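Local coordinates for oligopeptide ABC transporter, periplasmic oligopeptide-binding protein, putative (Thermotoga maritima MSB8, PDB 5IPW), which probably binds oligopeptides in the periplasm and delivers them to an ABC transporter for uptake into the cell, at residues Leu477-Ala482 with Met490-Asp495; Val56-Gly61 with Gln628-Gln633. One frame throughout, in Å; residues are numbered along the deposited sequence.

Interaction 1 of 2, residues Leu477-Ala482 with Met490-Asp495; sequences LFYERA and MVWNMD
F478 and A482 of helix 475-484 receive M490 of strand 489-494, where the helix packs on a mixed β-sheet. The helix links strand 467-472 to the parallel strand 489-494, and strand 440-445 lies between the two, so the unit is a β-α-β crossover within the family 5 solute-binding fold. The tight part is buried and apolar. M490 SD sits over one face of the F478 ring, 4.0 Å from its centroid and 29° off the ring normal, a Met-aromatic contact. Beyond the sulfur the methyl turns to the helix, M490 CE lying 3.4 Å from A482 CB. F478 CB points toward the strand and CG is anti to the backbone N (chi1 -179°); F478 CZ lies 3.5 Å from V491 O, at the ring edge. T444 of the neighbouring strand 440-445 touches both F478 and M490.

Toward W492 the packing is looser and partly exposed. The F478 ring and the six-membered ring of W492 are nearly parallel but slid apart and barely overlap, with centroids 5.9 Å apart. Y479 turns an edge toward the W492 face in an offset edge-to-face pair, the planes at 60°, and F517 meets W492 edge-to-face as well. R481 leads its guanidinium away from the strand, while Y479 CZ lies 3.9 Å from W492 CH2 in the aromatic cluster of F478, Y479 and W492.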
loop_
_atom_site.group_PDB
_atom_site.type_symbol
_atom_site.label_atom_id
_atom_site.label_comp_id
_atom_site.label_asym_id
_atom_site.label_seq_id
_atom_site.Cartn_x
_atom_site.Cartn_y
_atom_site.Cartn_z
ATOM N N LEU A 477 -12.430 -17.379 -17.397
ATOM C CA LEU A 477 -12.360 -17.416 -18.856
ATOM C C LEU A 477 -11.622 -16.185 -19.369
ATOM O O LEU A 477 -10.805 -16.276 -20.283
ATOM C CB LEU A 477 -13.758 -17.493 -19.485
ATOM C CG LEU A 477 -13.799 -17.654 -21.017
ATOM C CD1 LEU A 477 -13.245 -19.002 -21.453
ATOM C CD2 LEU A 477 -15.212 -17.481 -21.547
ATOM N N PHE A 478 -11.941 -15.040 -18.773
ATOM C CA PHE A 478 -11.235 -13.779 -19.002
ATOM C C PHE A 478 -9.724 -13.969 -18.885
ATOM O O PHE A 478 -8.971 -13.508 -19.739
ATOM C CB PHE A 478 -11.734 -12.755 -17.970
ATOM C CG PHE A 478 -11.124 -11.384 -18.090
ATOM C CD1 PHE A 478 -11.677 -10.432 -18.937
ATOM C CD2 PHE A 478 -10.039 -11.024 -17.310
ATOM C CE1 PHE A 478 -11.133 -9.160 -19.032
ATOM C CE2 PHE A 478 -9.492 -9.755 -17.399
ATOM C CZ PHE A 478 -10.037 -8.822 -18.262
ATOM N N TYR A 479 -9.288 -14.660 -17.832
ATOM C CA TYR A 479 -7.864 -14.866 -17.572
ATOM C C TYR A 479 -7.232 -15.878 -18.518
ATOM O O TYR A 479 -6.058 -15.743 -18.874
ATOM C CB TYR A 479 -7.622 -15.302 -16.120
ATOM C CG TYR A 479 -7.530 -14.158 -15.135
ATOM C CD1 TYR A 479 -6.532 -13.188 -15.251
ATOM C CD2 TYR A 479 -8.422 -14.055 -14.070
ATOM C CE1 TYR A 479 -6.443 -12.139 -14.352
ATOM C CE2 TYR A 479 -8.338 -13.013 -13.161
ATOM C CZ TYR A 479 -7.351 -12.056 -13.310
ATOM O OH TYR A 479 -7.271 -11.026 -12.404
ATOM N N GLU A 480 -8.001 -16.892 -18.907
ATOM C CA GLU A 480 -7.520 -17.918 -19.840
ATOM C C GLU A 480 -7.385 -17.373 -21.265
ATOM O O GLU A 480 -6.430 -17.689 -21.975
ATOM C CB GLU A 480 -8.414 -19.163 -19.786
ATOM C CG GLU A 480 -8.100 -20.038 -18.572
ATOM C CD GLU A 480 -9.105 -21.154 -18.314
ATOM O OE1 GLU A 480 -9.885 -21.497 -19.229
ATOM O OE2 GLU A 480 -9.098 -21.693 -17.179
ATOM N N ARG A 481 -8.334 -16.534 -21.663
ATOM C CA ARG A 481 -8.217 -15.772 -22.903
ATOM C C ARG A 481 -6.970 -14.879 -22.897
ATOM O O ARG A 481 -6.269 -14.785 -23.897
ATOM C CB ARG A 481 -9.458 -14.906 -23.112
ATOM C CG ARG A 481 -10.730 -15.682 -23.390
ATOM C CD ARG A 481 -10.821 -16.158 -24.826
ATOM N NE ARG A 481 -12.076 -16.870 -25.069
ATOM C CZ ARG A 481 -13.248 -16.298 -25.359
ATOM N NH1 ARG A 481 -13.368 -14.972 -25.463
ATOM N NH2 ARG A 481 -14.316 -17.064 -25.559
ATOM N N ALA A 482 -6.701 -14.228 -21.768
ATOM C CA ALA A 482 -5.562 -13.312 -21.652
ATOM C C ALA A 482 -4.230 -14.009 -21.827
ATOM O O ALA A 482 -3.390 -13.565 -22.595
ATOM C CB ALA A 482 -5.584 -12.603 -20.309
ATOM N N MET A 490 -8.199 -5.673 -23.570
ATOM C CA MET A 490 -8.532 -6.064 -22.198
ATOM C C MET A 490 -8.639 -4.832 -21.305
ATOM O O MET A 490 -7.723 -3.992 -21.284
ATOM C CB MET A 490 -7.416 -6.944 -21.624
ATOM C CG MET A 490 -7.294 -8.329 -22.233
ATOM S SD MET A 490 -8.583 -9.427 -21.633
ATOM C CE MET A 490 -7.974 -11.008 -22.184
ATOM N N VAL A 491 -9.731 -4.728 -20.547
ATOM C CA VAL A 491 -9.833 -3.674 -19.535
ATOM C C VAL A 491 -9.596 -4.239 -18.131
ATOM O O VAL A 491 -9.987 -5.371 -17.807
ATOM C CB VAL A 491 -11.166 -2.861 -19.589
ATOM C CG1 VAL A 491 -11.689 -2.742 -21.017
ATOM C CG2 VAL A 491 -12.229 -3.438 -18.667
ATOM N N TRP A 492 -8.949 -3.423 -17.309
ATOM C CA TRP A 492 -8.704 -3.739 -15.908
ATOM C C TRP A 492 -8.533 -2.420 -15.175
ATOM O O TRP A 492 -8.235 -1.396 -15.802
ATOM C CB TRP A 492 -7.427 -4.569 -15.775
ATOM C CG TRP A 492 -7.253 -5.271 -14.458
ATOM C CD1 TRP A 492 -6.361 -4.962 -13.465
ATOM C CD2 TRP A 492 -7.965 -6.425 -14.007
ATOM N NE1 TRP A 492 -6.483 -5.849 -12.425
ATOM C CE2 TRP A 492 -7.461 -6.757 -12.733
ATOM C CE3 TRP A 492 -8.980 -7.210 -14.556
ATOM C CZ2 TRP A 492 -7.944 -7.834 -12.003
ATOM C CZ3 TRP A 492 -9.457 -8.277 -13.828
ATOM C CH2 TRP A 492 -8.943 -8.578 -12.565
ATOM N N ASN A 493 -8.718 -2.437 -13.858
ATOM C CA ASN A 493 -8.431 -1.255 -13.052
ATOM C C ASN A 493 -6.935 -1.023 -13.021
ATOM O O ASN A 493 -6.171 -1.771 -13.623
ATOM C CB ASN A 493 -8.980 -1.403 -11.634
ATOM C CG ASN A 493 -8.311 -2.524 -10.857
ATOM O OD1 ASN A 493 -7.089 -2.540 -10.681
ATOM N ND2 ASN A 493 -9.112 -3.471 -10.389
ATOM N N MET A 494 -6.512 0.019 -12.323
ATOM C CA MET A 494 -5.095 0.256 -12.132
ATOM C C MET A 494 -4.841 0.720 -10.709
ATOM O O MET A 494 -4.501 1.872 -10.474
ATOM C CB MET A 494 -4.602 1.284 -13.140
ATOM C CG MET A 494 -3.093 1.436 -13.181
ATOM S SD MET A 494 -2.647 3.109 -13.656
ATOM C CE MET A 494 -0.861 2.983 -13.614
ATOM N N ASP A 495 -5.013 -0.193 -9.762
ATOM C CA ASP A 495 -4.725 0.091 -8.352
ATOM C C ASP A 495 -3.223 0.069 -8.091
ATOM O O ASP A 495 -2.435 -0.125 -9.010
ATOM C CB ASP A 495 -5.478 -0.876 -7.424
ATOM C CG ASP A 495 -5.267 -2.338 -7.789
ATOM O OD1 ASP A 495 -4.414 -2.634 -8.656
ATOM O OD2 ASP A 495 -5.977 -3.193 -7.219
#

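Interaction 2 of 2, residues Val56-Gly61 with Gln628-Gln633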
loop_
_atom_site.group_PDB
_atom_site.type_symbol
_atom_site.label_atom_id
_atom_site.label_comp_id
_atom_site.label_asym_id
_atom_site.label_seq_id
_atom_site.Cartn_x
_atom_site.Cartn_y
_atom_site.Cartn_z
ATOM N N VAL A 56 -0.564 20.093 19.172
ATOM C CA VAL A 56 -0.159 19.303 20.315
ATOM C C VAL A 56 -1.422 18.808 21.007
ATOM O O VAL A 56 -2.336 19.582 21.260
ATOM C CB VAL A 56 0.730 20.120 21.275
ATOM C CG1 VAL A 56 1.051 19.335 22.546
ATOM C CG2 VAL A 56 2.027 20.508 20.573
ATOM N N GLY A 57 -1.462 17.518 21.306
ATOM C CA GLY A 57 -2.678 16.872 21.800
ATOM C C GLY A 57 -2.824 16.831 23.307
ATOM O O GLY A 57 -1.947 17.269 24.037
ATOM N N GLN A 58 -3.955 16.294 23.758
ATOM C CA GLN A 58 -4.276 16.142 25.177
ATOM C C GLN A 58 -4.479 14.676 25.472
ATOM O O GLN A 58 -4.955 13.921 24.620
ATOM C CB GLN A 58 -5.552 16.892 25.531
ATOM C CG GLN A 58 -5.437 18.395 25.395
ATOM C CD GLN A 58 -6.771 19.095 25.562
ATOM O OE1 GLN A 58 -7.658 18.965 24.722
ATOM N NE2 GLN A 58 -6.919 19.847 26.648
ATOM N N PHE A 59 -4.112 14.279 26.683
ATOM C CA PHE A 59 -4.187 12.887 27.090
ATOM C C PHE A 59 -5.608 12.517 27.496
ATOM O O PHE A 59 -6.305 13.303 28.148
ATOM C CB PHE A 59 -3.278 12.628 28.291
ATOM C CG PHE A 59 -1.832 12.506 27.949
ATOM C CD1 PHE A 59 -1.398 11.501 27.101
ATOM C CD2 PHE A 59 -0.893 13.368 28.510
ATOM C CE1 PHE A 59 -0.057 11.373 26.789
ATOM C CE2 PHE A 59 0.449 13.246 28.204
ATOM C CZ PHE A 59 0.870 12.242 27.347
ATOM N N GLY A 60 -6.015 11.312 27.120
ATOM C CA GLY A 60 -7.200 10.689 27.667
ATOM C C GLY A 60 -8.098 10.099 26.615
ATOM O O GLY A 60 -7.776 10.121 25.427
ATOM N N GLY A 61 -9.221 9.547 27.075
ATOM C CA GLY A 61 -10.327 9.175 26.205
ATOM C C GLY A 61 -10.326 7.739 25.736
ATOM O O GLY A 61 -9.323 7.024 25.848
ATOM N N GLN A 628 -0.559 9.615 17.268
ATOM C CA GLN A 628 -0.696 11.032 17.664
ATOM C C GLN A 628 -2.091 11.616 17.438
ATOM O O GLN A 628 -2.277 12.831 17.531
ATOM C CB GLN A 628 0.382 11.929 17.000
ATOM C CG GLN A 628 0.484 11.899 15.485
ATOM C CD GLN A 628 -0.562 12.731 14.781
ATOM O OE1 GLN A 628 -0.637 13.942 14.969
ATOM N NE2 GLN A 628 -1.372 12.084 13.945
ATOM N N PHE A 629 -3.068 10.763 17.151
ATOM C CA PHE A 629 -4.471 11.188 17.178
ATOM C C PHE A 629 -4.818 11.502 18.611
ATOM O O PHE A 629 -4.266 10.892 19.523
ATOM C CB PHE A 629 -5.415 10.081 16.717
ATOM C CG PHE A 629 -5.309 9.721 15.257
ATOM C CD1 PHE A 629 -4.588 10.492 14.355
ATOM C CD2 PHE A 629 -5.994 8.615 14.782
ATOM C CE1 PHE A 629 -4.520 10.140 13.015
ATOM C CE2 PHE A 629 -5.951 8.269 13.442
ATOM C CZ PHE A 629 -5.202 9.024 12.558
ATOM N N PHE A 630 -5.727 12.446 18.817
ATOM C CA PHE A 630 -6.253 12.692 20.156
ATOM C C PHE A 630 -7.706 13.130 20.180
ATOM O O PHE A 630 -8.259 13.550 19.169
ATOM C CB PHE A 630 -5.384 13.705 20.914
ATOM C CG PHE A 630 -5.597 15.150 20.512
ATOM C CD1 PHE A 630 -4.998 15.664 19.374
ATOM C CD2 PHE A 630 -6.341 16.004 21.307
ATOM C CE1 PHE A 630 -5.157 16.997 19.025
ATOM C CE2 PHE A 630 -6.506 17.337 20.961
ATOM C CZ PHE A 630 -5.915 17.833 19.814
ATOM N N ILE A 631 -8.293 13.025 21.369
ATOM C CA ILE A 631 -9.650 13.464 21.647
ATOM C C ILE A 631 -9.586 14.699 22.535
ATOM O O ILE A 631 -8.955 14.678 23.594
ATOM C CB ILE A 631 -10.446 12.357 22.387
ATOM C CG1 ILE A 631 -10.565 11.116 21.509
ATOM C CG2 ILE A 631 -11.841 12.832 22.776
ATOM C CD1 ILE A 631 -10.746 9.841 22.300
ATOM N N GLU A 632 -10.271 15.761 22.129
ATOM C CA GLU A 632 -10.285 16.990 22.917
ATOM C C GLU A 632 -10.792 16.720 24.327
ATOM O O GLU A 632 -11.719 15.946 24.512
ATOM C CB GLU A 632 -11.151 18.046 22.239
ATOM C CG GLU A 632 -10.539 18.563 20.952
ATOM C CD GLU A 632 -11.431 19.516 20.187
ATOM O OE1 GLU A 632 -12.644 19.586 20.473
ATOM O OE2 GLU A 632 -10.907 20.187 19.269
ATOM N N GLN A 633 -10.152 17.337 25.314
ATOM C CA GLN A 633 -10.563 17.228 26.708
ATOM C C GLN A 633 -11.034 18.591 27.187
ATOM O O GLN A 633 -12.058 18.684 27.859
ATOM C CB GLN A 633 -9.412 16.738 27.595
ATOM C CG GLN A 633 -8.717 15.470 27.120
ATOM C CD GLN A 633 -9.588 14.222 27.223
ATOM O OE1 GLN A 633 -10.013 13.845 28.309
ATOM N NE2 GLN A 633 -9.831 13.562 26.089
HETATM O O HOH W 1 -6.886 11.897 23.376
#
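G57 sets its CA over the centre of the F630 ring face, 3.5 Å from the centroid and only 9° off the normal, a CH-π contact. Q58 and Q633 slide past each other in opposite directions. Q633 N donates to Q58 OE1 at 3.0 Å, an almost straight bond (176°) that reaches the oxygen from above its carbonyl plane. Q633 CG lies 3.4 Å from F59 O, and beyond it the chain bends, with Q633 NE2 bonding I631 O at 2.9 Å. Water 1 joins the backbones, bonded to I631 N at 2.7 Å and to Q58 O and G60 O.

F630 CG stands between its own backbone N and carbonyl carbon (chi1 77°), and the ring beyond it meets G57 with one face. An alanine here would remove the ring over which G57 CA sits and would probably open a gap between loop and C-terminus. Behind this shell, Y273 OH accepts from G57 N, and F630 pairs by backbone with R606 of the antiparallel strand 605-606. In this mixed surface contact one direct hydrogen bond and a bridging water accompany ring-face and side-chain packing, so its hold probably depends on both.

The two contacts lie on opposite sides of the chain's centre, with their own centres about 47 Å apart and nearest atoms about 22 Å apart, and they share no helix, strand or sheet. Interaction 1 is local in sequence and partly buried: a helix covers the sheet strand that follows it, and sulfur, methyl and aromatic carbons do the work. Interaction 2 is a surface contact that brings a loop near the N-terminus to the last residues of the chain, and it relies on backbone groups, amides and a water as well as packing. An aromatic face matters in both, meeting a thioether in 477-482 with 490-495 but a glycine CA in 56-61 with 628-633.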